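Local coordinates for protein beta-glucanase (Bacteroides thetaiotaomicron, PDB 6EUG) that probably hydrolyses beta-1,3-linked galactan in arabinogalactan through the family 43 glycoside hydrolase part present here, which holds glucoimidazole in its pocket, at residues Val143-Ser148 and Arg154-Gly159; Pro112-Asn117 and Gly121-Trp126; Ala165-Met170 and Met200-Asp205. All blocks are in the same frame, centred on the assembly; numbering follows the deposited sequence.

Contact 1 of 3, residues Val143-Ser148 and Arg154-Gly159; sequences VAVSDS and RFIRSG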
ATOM      1  N   VAL A 143      10.805  -7.919   2.331  1.00 16.99           N
ATOM      2  CA  VAL A 143      10.375  -8.899   1.333  1.00 15.19           C
ATOM      3  C   VAL A 143      10.542 -10.332   1.889  1.00 14.48           C
ATOM      4  O   VAL A 143      11.491 -10.637   2.615  1.00 15.57           O
ATOM      5  CB  VAL A 143      11.105  -8.704  -0.021  1.00 15.33           C
ATOM      6  CG1 VAL A 143      12.573  -9.024   0.053  1.00 17.01           C
ATOM      7  CG2 VAL A 143      10.476  -9.543  -1.131  1.00 16.57           C
ATOM      8  N   ALA A 144       9.542 -11.157   1.590  1.00 13.96           N
ATOM      9  CA  ALA A 144       9.492 -12.561   1.986  1.00 14.63           C
ATOM     10  C   ALA A 144       8.902 -13.430   0.836  1.00 15.01           C
ATOM     11  O   ALA A 144       8.258 -12.892  -0.055  1.00 15.33           O
ATOM     12  CB  ALA A 144       8.666 -12.698   3.265  1.00 15.97           C
ATOM     13  N   VAL A 145       9.150 -14.766   0.862  1.00 13.93           N
ATOM     14  CA  VAL A 145       8.830 -15.646  -0.287  1.00 14.76           C
ATOM     15  C   VAL A 145       8.199 -16.969   0.202  1.00 16.92           C
ATOM     16  O   VAL A 145       8.530 -17.440   1.296  1.00 17.25           O
ATOM     17  CB  VAL A 145      10.093 -15.882  -1.156  1.00 15.62           C
ATOM     18  CG1 VAL A 145      11.135 -16.756  -0.461  1.00 16.24           C
ATOM     19  CG2 VAL A 145       9.725 -16.473  -2.528  1.00 17.91           C
ATOM     20  N   SER A 146       7.253 -17.509  -0.574  1.00 15.71           N
ATOM     21  CA  SER A 146       6.615 -18.802  -0.325  1.00 15.87           C
ATOM     22  C   SER A 146       6.406 -19.605  -1.637  1.00 15.69           C
ATOM     23  O   SER A 146       6.186 -19.019  -2.685  1.00 16.10           O
ATOM     24  CB  SER A 146       5.242 -18.592   0.309  1.00 15.46           C
ATOM     25  OG  SER A 146       4.619 -19.811   0.666  1.00 17.06           O
ATOM     26  N   ASP A 147       6.442 -20.941  -1.525  1.00 17.02           N
ATOM     27  CA  ASP A 147       6.028 -21.836  -2.597  1.00 15.42           C
ATOM     28  C   ASP A 147       4.472 -21.971  -2.720  1.00 16.21           C
ATOM     29  O   ASP A 147       3.956 -22.358  -3.789  1.00 19.97           O
ATOM     30  CB  ASP A 147       6.631 -23.241  -2.368  1.00 17.73           C
ATOM     31  CG  ASP A 147       8.141 -23.303  -2.557  1.00 22.13           C
ATOM     32  OD1 ASP A 147       8.799 -22.305  -2.888  1.00 23.03           O
ATOM     33  OD2 ASP A 147       8.682 -24.413  -2.367  1.00 27.63           O
ATOM     34  N   SER A 148       3.753 -21.644  -1.644  1.00 17.73           N
ATOM     35  CA  SER A 148       2.293 -21.743  -1.584  1.00 17.74           C
ATOM     36  C   SER A 148       1.670 -20.344  -1.347  1.00 18.43           C
ATOM     37  O   SER A 148       2.306 -19.476  -0.733  1.00 17.19           O
ATOM     38  CB  SER A 148       1.877 -22.679  -0.437  1.00 21.30           C
ATOM     39  OG  SER A 148       2.256 -22.149   0.841  1.00 22.03           O
ATOM     40  N   ARG A 154       8.957 -17.175   4.061  1.00 17.44           N
ATOM     41  CA  ARG A 154      10.328 -17.033   4.582  1.00 16.20           C
ATOM     42  C   ARG A 154      10.849 -15.584   4.356  1.00 15.81           C
ATOM     43  O   ARG A 154      10.985 -15.142   3.211  1.00 17.00           O
ATOM     44  CB  ARG A 154      11.262 -18.051   3.909  1.00 15.73           C
ATOM     45  CG  ARG A 154      12.761 -17.843   4.184  1.00 19.74           C
ATOM     46  CD  ARG A 154      13.639 -18.958   3.583  1.00 29.38           C
ATOM     47  NE  ARG A 154      13.499 -19.158   2.125  1.00 35.47           N
ATOM     48  CZ  ARG A 154      14.121 -18.466   1.152  1.00 37.73           C
ATOM     49  NH1 ARG A 154      14.948 -17.448   1.410  1.00 36.61           N
ATOM     50  NH2 ARG A 154      13.898 -18.799  -0.115  1.00 41.52           N
ATOM     51  N   PHE A 155      11.168 -14.884   5.458  1.00 16.28           N
ATOM     52  CA  PHE A 155      11.760 -13.530   5.411  1.00 15.31           C
ATOM     53  C   PHE A 155      13.107 -13.589   4.684  1.00 16.98           C
ATOM     54  O   PHE A 155      13.917 -14.516   4.921  1.00 17.13           O
ATOM     55  CB  PHE A 155      11.975 -12.957   6.848  1.00 17.43           C
ATOM     56  CG  PHE A 155      12.758 -11.668   6.896  1.00 18.05           C
ATOM     57  CD1 PHE A 155      12.117 -10.449   6.702  1.00 18.51           C
ATOM     58  CD2 PHE A 155      14.139 -11.655   7.119  1.00 20.78           C
ATOM     59  CE1 PHE A 155      12.821  -9.254   6.725  1.00 20.32           C
ATOM     60  CE2 PHE A 155      14.852 -10.455   7.124  1.00 18.10           C
ATOM     61  CZ  PHE A 155      14.197  -9.246   6.938  1.00 17.89           C
ATOM     62  N   ILE A 156      13.324 -12.632   3.791  1.00 16.60           N
ATOM     63  CA  ILE A 156      14.607 -12.491   3.079  1.00 16.59           C
ATOM     64  C   ILE A 156      15.421 -11.319   3.597  1.00 18.48           C
ATOM     65  O   ILE A 156      16.536 -11.506   4.034  1.00 20.19           O
ATOM     66  CB  ILE A 156      14.433 -12.381   1.548  1.00 19.08           C
ATOM     67  CG1 ILE A 156      13.705 -13.601   1.002  1.00 19.87           C
ATOM     68  CG2 ILE A 156      15.789 -12.222   0.877  1.00 20.26           C
ATOM     69  CD1 ILE A 156      13.286 -13.467  -0.450  1.00 23.65           C
ATOM     70  N   ARG A 157      14.917 -10.094   3.453  1.00 17.14           N
ATOM     71  CA  ARG A 157      15.675  -8.900   3.870  1.00 18.58           C
ATOM     72  C   ARG A 157      14.756  -7.669   3.934  1.00 16.16           C
ATOM     73  O   ARG A 157      13.591  -7.751   3.521  1.00 16.18           O
ATOM     74  CB  ARG A 157      16.865  -8.646   2.928  1.00 20.84           C
ATOM     75  CG  ARG A 157      16.465  -8.077   1.576  1.00 20.92           C
ATOM     76  CD  ARG A 157      17.630  -7.791   0.633  1.00 25.32           C
ATOM     77  NE  ARG A 157      18.220  -9.047   0.140  1.00 33.78           N
ATOM     78  CZ  ARG A 157      17.861  -9.748  -0.951  1.00 36.13           C
ATOM     79  NH1 ARG A 157      18.525 -10.881  -1.218  1.00 37.59           N
ATOM     80  NH2 ARG A 157      16.855  -9.390  -1.765  1.00 31.15           N
ATOM     81  N   SER A 158      15.273  -6.594   4.544  1.00 13.58           N
ATOM     82  CA  SER A 158      14.557  -5.313   4.650  1.00 15.67           C
ATOM     83  C   SER A 158      15.536  -4.176   4.446  1.00 16.51           C
ATOM     84  O   SER A 158      16.765  -4.336   4.606  1.00 17.50           O
ATOM     85  CB  SER A 158      13.828  -5.158   6.002  1.00 19.34           C
ATOM     86  OG  SER A 158      14.714  -4.833   7.082  1.00 17.59           O
ATOM     87  N   GLY A 159      15.006  -3.008   4.094  1.00 16.17           N
ATOM     88  CA  GLY A 159      15.860  -1.853   3.922  1.00 16.45           C
ATOM     89  C   GLY A 159      15.095  -0.677   3.340  1.00 16.10           C
ATOM     90  O   GLY A 159      13.958  -0.827   2.887  1.00 16.46           O
TER
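R154 and V145 exchange two backbone hydrogen bonds next to the turn of an antiparallel beta hairpin, the outer pair of strands in one blade of the family 43 beta-propeller. The bond from R154 N to V145 O is 2.8 Å long and almost straight (177° at the hydrogen). Its return partner runs from V145 N to R154 O at 3.0 Å. At the end farther from the turn, V143 uses both its backbone groups on two successive residues: V143 N donates to R157 O at 3.0 Å, while I156 N donates to V143 O. Two residues thus stand against one, a classic beta bulge, and the register shifts by one residue between the V143 and A144 pairs. Between the bonded pairs, A144 and F155 come close as a non-hydrogen-bonded pair, and the ring of F155 meets that of H101.

The packing lies on the face that carries V143, V145, R154 and R157. V145 CG1, set between the backbone N and the carbonyl carbon (chi1 70°), rests over one face of the R154 guanidinium, 3.5 Å from R154 NH2. The R154 chain bends at chi3 (57°), bringing this flat group back alongside V145. The same methyl, V145 CG1, also meets I156 CD1 at 3.9 Å. Further along, V143 CG1 touches I156 CB at 4.1 Å, and I156 CG2 sits 3.6 Å above the centre of the R157 guanidinium.

Contact 2 of 3, residues Pro112-Asn117 and Gly121-Trp126; sequences PKVIYN and GKFVMW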
ATOM      1  N   PRO A 112       0.677  -5.284   4.134  1.00 13.46           N
ATOM      2  CA  PRO A 112       1.236  -6.326   3.286  1.00 14.01           C
ATOM      3  C   PRO A 112       0.554  -6.465   1.929  1.00 12.74           C
ATOM      4  O   PRO A 112      -0.668  -6.248   1.818  1.00 14.15           O
ATOM      5  CB  PRO A 112       0.971  -7.601   4.099  1.00 15.95           C
ATOM      6  CG  PRO A 112      -0.333  -7.287   4.807  1.00 15.63           C
ATOM      7  CD  PRO A 112      -0.177  -5.837   5.201  1.00 15.27           C
ATOM      8  N   LYS A 113       1.316  -6.885   0.935  1.00 12.60           N
ATOM      9  CA  LYS A 113       0.801  -7.218  -0.400  1.00 13.44           C
ATOM     10  C   LYS A 113       1.546  -8.435  -0.927  1.00 15.31           C
ATOM     11  O   LYS A 113       2.733  -8.583  -0.690  1.00 15.86           O
ATOM     12  CB  LYS A 113       0.950  -6.052  -1.393  1.00 13.64           C
ATOM     13  CG  LYS A 113       0.382  -4.703  -0.891  1.00 13.70           C
ATOM     14  CD  LYS A 113      -1.145  -4.719  -0.885  1.00 14.70           C
ATOM     15  CE  LYS A 113      -1.716  -3.464  -0.255  1.00 14.14           C
ATOM     16  NZ  LYS A 113      -1.446  -3.396   1.240  1.00 14.60           N
ATOM     17  N   VAL A 114       0.829  -9.280  -1.658  1.00 14.64           N
ATOM     18  CA  VAL A 114       1.401 -10.483  -2.286  1.00 13.11           C
ATOM     19  C   VAL A 114       1.129 -10.485  -3.785  1.00 14.06           C
ATOM     20  O   VAL A 114      -0.029 -10.249  -4.204  1.00 15.77           O
ATOM     21  CB  VAL A 114       0.846 -11.800  -1.636  1.00 14.54           C
ATOM     22  CG1 VAL A 114       1.469 -13.033  -2.236  1.00 14.59           C
ATOM     23  CG2 VAL A 114       1.100 -11.803  -0.128  1.00 16.00           C
ATOM     24  N   ILE A 115       2.179 -10.820  -4.545  1.00 12.95           N
ATOM     25  CA  ILE A 115       2.124 -11.012  -5.997  1.00 14.79           C
ATOM     26  C   ILE A 115       2.746 -12.356  -6.416  1.00 18.10           C
ATOM     27  O   ILE A 115       3.669 -12.862  -5.775  1.00 18.25           O
ATOM     28  CB  ILE A 115       2.789  -9.846  -6.753  1.00 16.16           C
ATOM     29  CG1 ILE A 115       4.265  -9.664  -6.358  1.00 15.50           C
ATOM     30  CG2 ILE A 115       1.982  -8.565  -6.581  1.00 16.84           C
ATOM     31  CD1 ILE A 115       4.976  -8.476  -6.965  1.00 17.92           C
ATOM     32  N   TYR A 116       2.228 -12.933  -7.503  1.00 16.78           N
ATOM     33  CA  TYR A 116       2.733 -14.210  -8.008  1.00 16.64           C
ATOM     34  C   TYR A 116       3.686 -13.936  -9.129  1.00 18.32           C
ATOM     35  O   TYR A 116       3.347 -13.163 -10.046  1.00 18.98           O
ATOM     36  CB  TYR A 116       1.575 -15.076  -8.537  1.00 21.68           C
ATOM     37  CG  TYR A 116       2.013 -16.424  -9.124  1.00 22.88           C
ATOM     38  CD1 TYR A 116       2.535 -17.424  -8.315  1.00 23.72           C
ATOM     39  CD2 TYR A 116       1.892 -16.689 -10.497  1.00 24.98           C
ATOM     40  CE1 TYR A 116       2.948 -18.647  -8.849  1.00 23.86           C
ATOM     41  CE2 TYR A 116       2.290 -17.908 -11.042  1.00 23.86           C
ATOM     42  CZ  TYR A 116       2.818 -18.885 -10.213  1.00 23.53           C
ATOM     43  OH  TYR A 116       3.221 -20.082 -10.731  1.00 25.23           O
ATOM     44  N   ASN A 117       4.869 -14.553  -9.080  1.00 19.48           N
ATOM     45  CA  ASN A 117       5.857 -14.369 -10.134  1.00 21.48           C
ATOM     46  C   ASN A 117       5.749 -15.546 -11.064  1.00 22.99           C
ATOM     47  O   ASN A 117       6.123 -16.681 -10.685  1.00 23.89           O
ATOM     48  CB  ASN A 117       7.270 -14.260  -9.566  1.00 22.00           C
ATOM     49  CG  ASN A 117       8.297 -14.029 -10.648  1.00 25.81           C
ATOM     50  OD1 ASN A 117       8.443 -14.832 -11.603  1.00 31.35           O
ATOM     51  ND2 ASN A 117       8.971 -12.930 -10.556  1.00 17.65           N
ATOM     52  N   GLY A 121       7.611 -19.095 -10.420  1.00 20.89           N
ATOM     53  CA  GLY A 121       6.533 -19.838  -9.771  1.00 17.35           C
ATOM     54  C   GLY A 121       6.431 -19.580  -8.265  1.00 20.70           C
ATOM     55  O   GLY A 121       5.812 -20.382  -7.552  1.00 24.03           O
ATOM     56  N   LYS A 122       7.028 -18.495  -7.765  1.00 18.25           N
ATOM     57  CA  LYS A 122       6.973 -18.182  -6.314  1.00 16.47           C
ATOM     58  C   LYS A 122       5.958 -17.091  -5.976  1.00 17.39           C
ATOM     59  O   LYS A 122       5.694 -16.195  -6.806  1.00 17.29           O
ATOM     60  CB  LYS A 122       8.346 -17.702  -5.838  1.00 19.54           C
ATOM     61  CG  LYS A 122       9.525 -18.598  -6.169  1.00 20.20           C
ATOM     62  CD  LYS A 122       9.402 -19.947  -5.489  1.00 22.81           C
ATOM     63  CE  LYS A 122      10.711 -20.724  -5.590  1.00 25.47           C
ATOM     64  NZ  LYS A 122      10.507 -22.151  -5.222  1.00 29.83           N
ATOM     65  N   PHE A 123       5.475 -17.104  -4.728  1.00 15.02           N
ATOM     66  CA  PHE A 123       4.681 -15.999  -4.174  1.00 16.74           C
ATOM     67  C   PHE A 123       5.573 -15.052  -3.372  1.00 15.87           C
ATOM     68  O   PHE A 123       6.311 -15.484  -2.495  1.00 17.74           O
ATOM     69  CB  PHE A 123       3.565 -16.535  -3.292  1.00 18.03           C
ATOM     70  CG  PHE A 123       2.582 -17.384  -4.051  1.00 20.35           C
ATOM     71  CD1 PHE A 123       2.843 -18.742  -4.262  1.00 24.95           C
ATOM     72  CD2 PHE A 123       1.426 -16.828  -4.587  1.00 22.24           C
ATOM     73  CE1 PHE A 123       1.946 -19.530  -4.987  1.00 25.67           C
ATOM     74  CE2 PHE A 123       0.531 -17.615  -5.316  1.00 23.94           C
ATOM     75  CZ  PHE A 123       0.788 -18.959  -5.496  1.00 26.07           C
ATOM     76  N   VAL A 124       5.491 -13.751  -3.695  1.00 14.33           N
ATOM     77  CA  VAL A 124       6.373 -12.758  -3.114  1.00 16.13           C
ATOM     78  C   VAL A 124       5.530 -11.730  -2.335  1.00 17.08           C
ATOM     79  O   VAL A 124       4.651 -11.065  -2.921  1.00 14.29           O
ATOM     80  CB  VAL A 124       7.191 -12.054  -4.215  1.00 15.95           C
ATOM     81  CG1 VAL A 124       8.150 -11.043  -3.591  1.00 15.82           C
ATOM     82  CG2 VAL A 124       7.928 -13.097  -5.081  1.00 16.87           C
ATOM     83  N   MET A 125       5.813 -11.614  -1.034  1.00 14.03           N
ATOM     84  CA  MET A 125       5.190 -10.627  -0.113  1.00 15.23           C
ATOM     85  C   MET A 125       6.125  -9.444   0.154  1.00 15.47           C
ATOM     86  O   MET A 125       7.299  -9.636   0.506  1.00 13.98           O
ATOM     87  CB  MET A 125       4.837 -11.284   1.225  1.00 14.39           C
ATOM     88  CG  MET A 125       3.983 -10.428   2.155  1.00 15.18           C
ATOM     89  SD  MET A 125       3.733 -11.177   3.786  1.00 16.09           S
ATOM     90  CE  MET A 125       2.490 -12.430   3.420  1.00 18.34           C
ATOM     91  N   TRP A 126       5.602  -8.223  -0.026  1.00 13.59           N
ATOM     92  CA  TRP A 126       6.283  -7.016   0.421  1.00 13.80           C
ATOM     93  C   TRP A 126       5.415  -6.376   1.498  1.00 13.10           C
ATOM     94  O   TRP A 126       4.177  -6.495   1.469  1.00 12.94           O
ATOM     95  CB  TRP A 126       6.513  -6.017  -0.741  1.00 13.06           C
ATOM     96  CG  TRP A 126       7.657  -6.419  -1.695  1.00 12.97           C
ATOM     97  CD1 TRP A 126       7.574  -7.263  -2.750  1.00 14.94           C
ATOM     98  CD2 TRP A 126       9.016  -5.943  -1.672  1.00 14.29           C
ATOM     99  NE1 TRP A 126       8.782  -7.361  -3.381  1.00 14.91           N
ATOM    100  CE2 TRP A 126       9.681  -6.532  -2.772  1.00 15.34           C
ATOM    101  CE3 TRP A 126       9.725  -5.062  -0.852  1.00 16.54           C
ATOM    102  CZ2 TRP A 126      11.039  -6.318  -3.036  1.00 16.50           C
ATOM    103  CZ3 TRP A 126      11.069  -4.831  -1.120  1.00 16.90           C
ATOM    104  CH2 TRP A 126      11.712  -5.461  -2.217  1.00 19.17           C
TER
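V114 and M125 meet on the face they share with Y116 and F123 in an antiparallel beta hairpin, the inner pair of strands in a beta-propeller blade. V114 CG2 touches M125 CE at 3.9 Å, the methionine chain bending at chi3 to bring its methyl round, and F60 of strand 56-62 packs on both residues. V114 CG1 lies at the edge of the F123 ring, near its plane. Over one face of that ring comes Y116 CD1, 3.6 Å from F123 CE2; the two rings are oblique, their planes at 49°, and H53 adjoins both. On the opposite sheet face I115 CG1 approaches V124 CB at 4.3 Å.

Paired backbone hydrogen bonds join K113 with W126 and I115 with V124; V124 N reaches I115 O at 2.9 Å (173° at the hydrogen). Near the turn the bond from G121 N to N117 O is weak, while N117 OD1 accepts from T120 N. The opposite end leads to the active-site pocket: the P112 side chain is about 9 Å from the bound glucoimidazole. There the K113 chain folds back, and K113 NZ donates to P112 O at 3.0 Å from well above the carbonyl plane.

Contact 3 of 3, residues Ala165-Met170 and Met200-Asp205; sequences AYPLNM and MFVKRD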
ATOM      1  N   ALA A 165      21.040   5.776  -5.778  1.00 19.33           N
ATOM      2  CA  ALA A 165      20.400   6.075  -7.079  1.00 20.25           C
ATOM      3  C   ALA A 165      19.489   7.309  -6.995  1.00 19.41           C
ATOM      4  O   ALA A 165      18.734   7.476  -6.020  1.00 19.32           O
ATOM      5  CB  ALA A 165      19.604   4.870  -7.593  1.00 22.83           C
ATOM      6  N   TYR A 166      19.575   8.157  -8.013  1.00 17.73           N
ATOM      7  CA  TYR A 166      18.673   9.282  -8.190  1.00 18.48           C
ATOM      8  C   TYR A 166      17.415   8.862  -8.964  1.00 17.46           C
ATOM      9  O   TYR A 166      17.454   7.963  -9.800  1.00 17.83           O
ATOM     10  CB  TYR A 166      19.340  10.405  -9.000  1.00 20.08           C
ATOM     11  CG  TYR A 166      20.376  11.211  -8.284  1.00 22.44           C
ATOM     12  CD1 TYR A 166      20.005  12.281  -7.449  1.00 25.69           C
ATOM     13  CD2 TYR A 166      21.729  10.929  -8.439  1.00 29.76           C
ATOM     14  CE1 TYR A 166      20.964  13.049  -6.779  1.00 29.19           C
ATOM     15  CE2 TYR A 166      22.699  11.682  -7.781  1.00 37.39           C
ATOM     16  CZ  TYR A 166      22.311  12.734  -6.952  1.00 35.11           C
ATOM     17  OH  TYR A 166      23.280  13.453  -6.305  1.00 39.58           O
ATOM     18  N   PRO A 167      16.294   9.560  -8.744  1.00 16.56           N
ATOM     19  CA  PRO A 167      15.112   9.284  -9.558  1.00 17.01           C
ATOM     20  C   PRO A 167      15.372   9.658 -11.026  1.00 19.77           C
ATOM     21  O   PRO A 167      16.058  10.669 -11.295  1.00 17.85           O
ATOM     22  CB  PRO A 167      14.046  10.241  -8.985  1.00 17.52           C
ATOM     23  CG  PRO A 167      14.593  10.728  -7.705  1.00 17.35           C
ATOM     24  CD  PRO A 167      16.082  10.685  -7.817  1.00 17.58           C
ATOM     25  N   LEU A 168      14.830   8.867 -11.954  1.00 18.33           N
ATOM     26  CA  LEU A 168      14.995   9.102 -13.395  1.00 19.20           C
ATOM     27  C   LEU A 168      14.483  10.495 -13.790  1.00 19.43           C
ATOM     28  O   LEU A 168      15.016  11.104 -14.696  1.00 21.98           O
ATOM     29  CB  LEU A 168      14.281   8.006 -14.199  1.00 24.23           C
ATOM     30  CG  LEU A 168      14.286   8.007 -15.712  1.00 35.19           C
ATOM     31  CD1 LEU A 168      15.674   7.686 -16.235  1.00 45.31           C
ATOM     32  CD2 LEU A 168      13.279   6.951 -16.167  1.00 42.99           C
ATOM     33  N   ASN A 169      13.470  10.999 -13.093  1.00 17.59           N
ATOM     34  CA  ASN A 169      12.837  12.274 -13.432  1.00 18.96           C
ATOM     35  C   ASN A 169      13.313  13.485 -12.609  1.00 18.13           C
ATOM     36  O   ASN A 169      12.714  14.542 -12.697  1.00 24.33           O
ATOM     37  CB  ASN A 169      11.291  12.152 -13.410  1.00 19.88           C
ATOM     38  CG  ASN A 169      10.719  11.941 -12.016  1.00 19.18           C
ATOM     39  OD1 ASN A 169      11.291  11.234 -11.188  1.00 16.32           O
ATOM     40  ND2 ASN A 169       9.538  12.489 -11.786  1.00 20.73           N
ATOM     41  N   MET A 170      14.396  13.328 -11.847  0.50 17.63           N
ATOM     42  CA  MET A 170      15.050  14.441 -11.171  0.50 21.25           C
ATOM     43  C   MET A 170      15.964  15.113 -12.188  0.50 21.01           C
ATOM     44  O   MET A 170      16.762  14.438 -12.838  0.50 21.80           O
ATOM     45  CB  MET A 170      15.843  13.935  -9.969  0.50 23.50           C
ATOM     46  CG  MET A 170      16.300  15.022  -9.015  0.50 22.27           C
ATOM     47  SD  MET A 170      16.499  14.439  -7.308  0.50 24.06           S
ATOM     48  CE  MET A 170      17.165  15.904  -6.521  0.50 17.06           C
ATOM     49  N   MET A 200      15.246  18.096  -1.857  1.00 16.56           N
ATOM     50  CA  MET A 200      16.097  18.193  -0.684  1.00 17.25           C
ATOM     51  C   MET A 200      16.162  16.890   0.110  1.00 16.20           C
ATOM     52  O   MET A 200      17.229  16.474   0.519  1.00 17.73           O
ATOM     53  CB  MET A 200      15.620  19.350   0.208  1.00 17.83           C
ATOM     54  CG  MET A 200      16.397  19.518   1.508  1.00 18.70           C
ATOM     55  SD  MET A 200      16.078  21.057   2.423  1.00 20.00           S
ATOM     56  CE  MET A 200      14.383  20.813   2.924  1.00 17.87           C
ATOM     57  N   PHE A 201      15.010  16.269   0.342  1.00 14.41           N
ATOM     58  CA  PHE A 201      15.019  14.984   1.114  1.00 13.67           C
ATOM     59  C   PHE A 201      15.472  13.779   0.295  1.00 13.96           C
ATOM     60  O   PHE A 201      15.937  12.752   0.876  1.00 15.92           O
ATOM     61  CB  PHE A 201      13.650  14.734   1.820  1.00 15.16           C
ATOM     62  CG  PHE A 201      13.390  15.598   3.062  1.00 15.59           C
ATOM     63  CD1 PHE A 201      14.334  16.487   3.601  1.00 14.34           C
ATOM     64  CD2 PHE A 201      12.159  15.510   3.697  1.00 15.72           C
ATOM     65  CE1 PHE A 201      14.027  17.250   4.742  1.00 16.28           C
ATOM     66  CE2 PHE A 201      11.852  16.258   4.831  1.00 16.67           C
ATOM     67  CZ  PHE A 201      12.784  17.126   5.354  1.00 15.29           C
ATOM     68  N   VAL A 202      15.341  13.842  -1.031  1.00 14.24           N
ATOM     69  CA  VAL A 202      15.972  12.833  -1.872  1.00 14.99           C
ATOM     70  C   VAL A 202      17.506  12.837  -1.667  1.00 15.23           C
ATOM     71  O   VAL A 202      18.119  11.769  -1.431  1.00 17.94           O
ATOM     72  CB  VAL A 202      15.643  13.025  -3.376  1.00 15.81           C
ATOM     73  CG1 VAL A 202      16.362  11.988  -4.235  1.00 16.39           C
ATOM     74  CG2 VAL A 202      14.131  12.952  -3.638  1.00 17.15           C
ATOM     75  N   LYS A 203      18.110  14.018  -1.748  1.00 15.71           N
ATOM     76  CA  LYS A 203      19.579  14.169  -1.541  1.00 16.34           C
ATOM     77  C   LYS A 203      19.992  13.740  -0.113  1.00 17.74           C
ATOM     78  O   LYS A 203      20.987  13.039   0.054  1.00 21.10           O
ATOM     79  CB  LYS A 203      20.015  15.623  -1.858  1.00 20.14           C
ATOM     80  N   ARG A 204      19.189  14.105   0.893  1.00 17.48           N
ATOM     81  CA  ARG A 204      19.423  13.723   2.286  1.00 18.24           C
ATOM     82  C   ARG A 204      19.518  12.204   2.419  1.00 20.26           C
ATOM     83  O   ARG A 204      20.401  11.687   3.098  1.00 21.49           O
ATOM     84  CB  ARG A 204      18.293  14.240   3.171  1.00 18.43           C
ATOM     85  CG  ARG A 204      18.489  14.067   4.673  1.00 19.43           C
ATOM     86  CD  ARG A 204      17.190  14.249   5.446  1.00 19.70           C
ATOM     87  NE  ARG A 204      16.146  13.278   5.061  1.00 16.62           N
ATOM     88  CZ  ARG A 204      14.880  13.285   5.492  1.00 17.90           C
ATOM     89  NH1 ARG A 204      14.444  14.209   6.351  1.00 18.83           N
ATOM     90  NH2 ARG A 204      14.034  12.340   5.078  1.00 16.99           N
ATOM     91  N   ASP A 205      18.610  11.496   1.752  1.00 18.62           N
ATOM     92  CA  ASP A 205      18.491  10.061   1.946  1.00 18.11           C
ATOM     93  C   ASP A 205      19.221   9.244   0.882  1.00 20.89           C
ATOM     94  O   ASP A 205      19.176   8.008   0.931  1.00 20.62           O
ATOM     95  CB  ASP A 205      17.000   9.689   1.958  1.00 16.89           C
ATOM     96  CG  ASP A 205      16.253  10.239   3.181  1.00 17.49           C
ATOM     97  OD1 ASP A 205      16.917  10.563   4.212  1.00 16.99           O
ATOM     98  OD2 ASP A 205      14.984  10.319   3.114  1.00 17.51           O
TER
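V202 points one of its methyls, CG1, from the helix 200-205 against P167 CD and M170 SD, which lie side by side. The ring of P167 presents its CD corner, with P167 CD 3.8 Å from V202 CG1, and its CG stands slightly farther off. M170 SD approaches the same methyl, V202 CG1, at 3.9 Å; M170 is modelled in two conformers, so the sulfur contact is less certain than that of the proline. Both loop side chains run toward the helix while V202 runs toward the loop, an antiparallel arrangement in which they overlap at their ends. With V202 CG1 anti to its own backbone N (chi1 178°), the methyl is carried outward from the helix to both partners.

A type I beta turn from P167 to M170, closed by M170 N donating to P167 O at 3.2 Å, brings its first and last side chains together to meet the same partner. No hydrogen bond crosses the contact; it is a small, buried apolar meeting.

Near the end of the 200-205 segment, R204 grips D205 side-on: R204 NE bonds to D205 OD1 at 2.9 Å, and R204 NH2 to D205 OD2 at 3.0 Å on the syn side. The R204 guanidinium also lies over the F201 ring, and its NH1 forms a salt bridge with D233.

Around this site, P167 and V202 both pack on R255 of strand 252-256, with P167 also on Y253, while M200 and F201 rest against the preceding helix 190-197.

From the N terminus, contact 2 comes first, closing the short turn between strands 108-117 and 122-130. Contact 1 then closes the next hairpin, between strands 140-146 and 154-159. The two are consecutive pairs of one four-stranded blade, joined where strand 140-146 lies beside 122-130: S146 O is probably hydrogen-bonded to F123 N, D147 forms a salt bridge with K122, and V143 packs on W126. Contact 3 follows, about 27 Å from each of the others between centres. It closes a longer, partly helical excursion after the blade's last strand, before strand 215-219 begins the next sheet. The three loops run in series, without nesting or crossing.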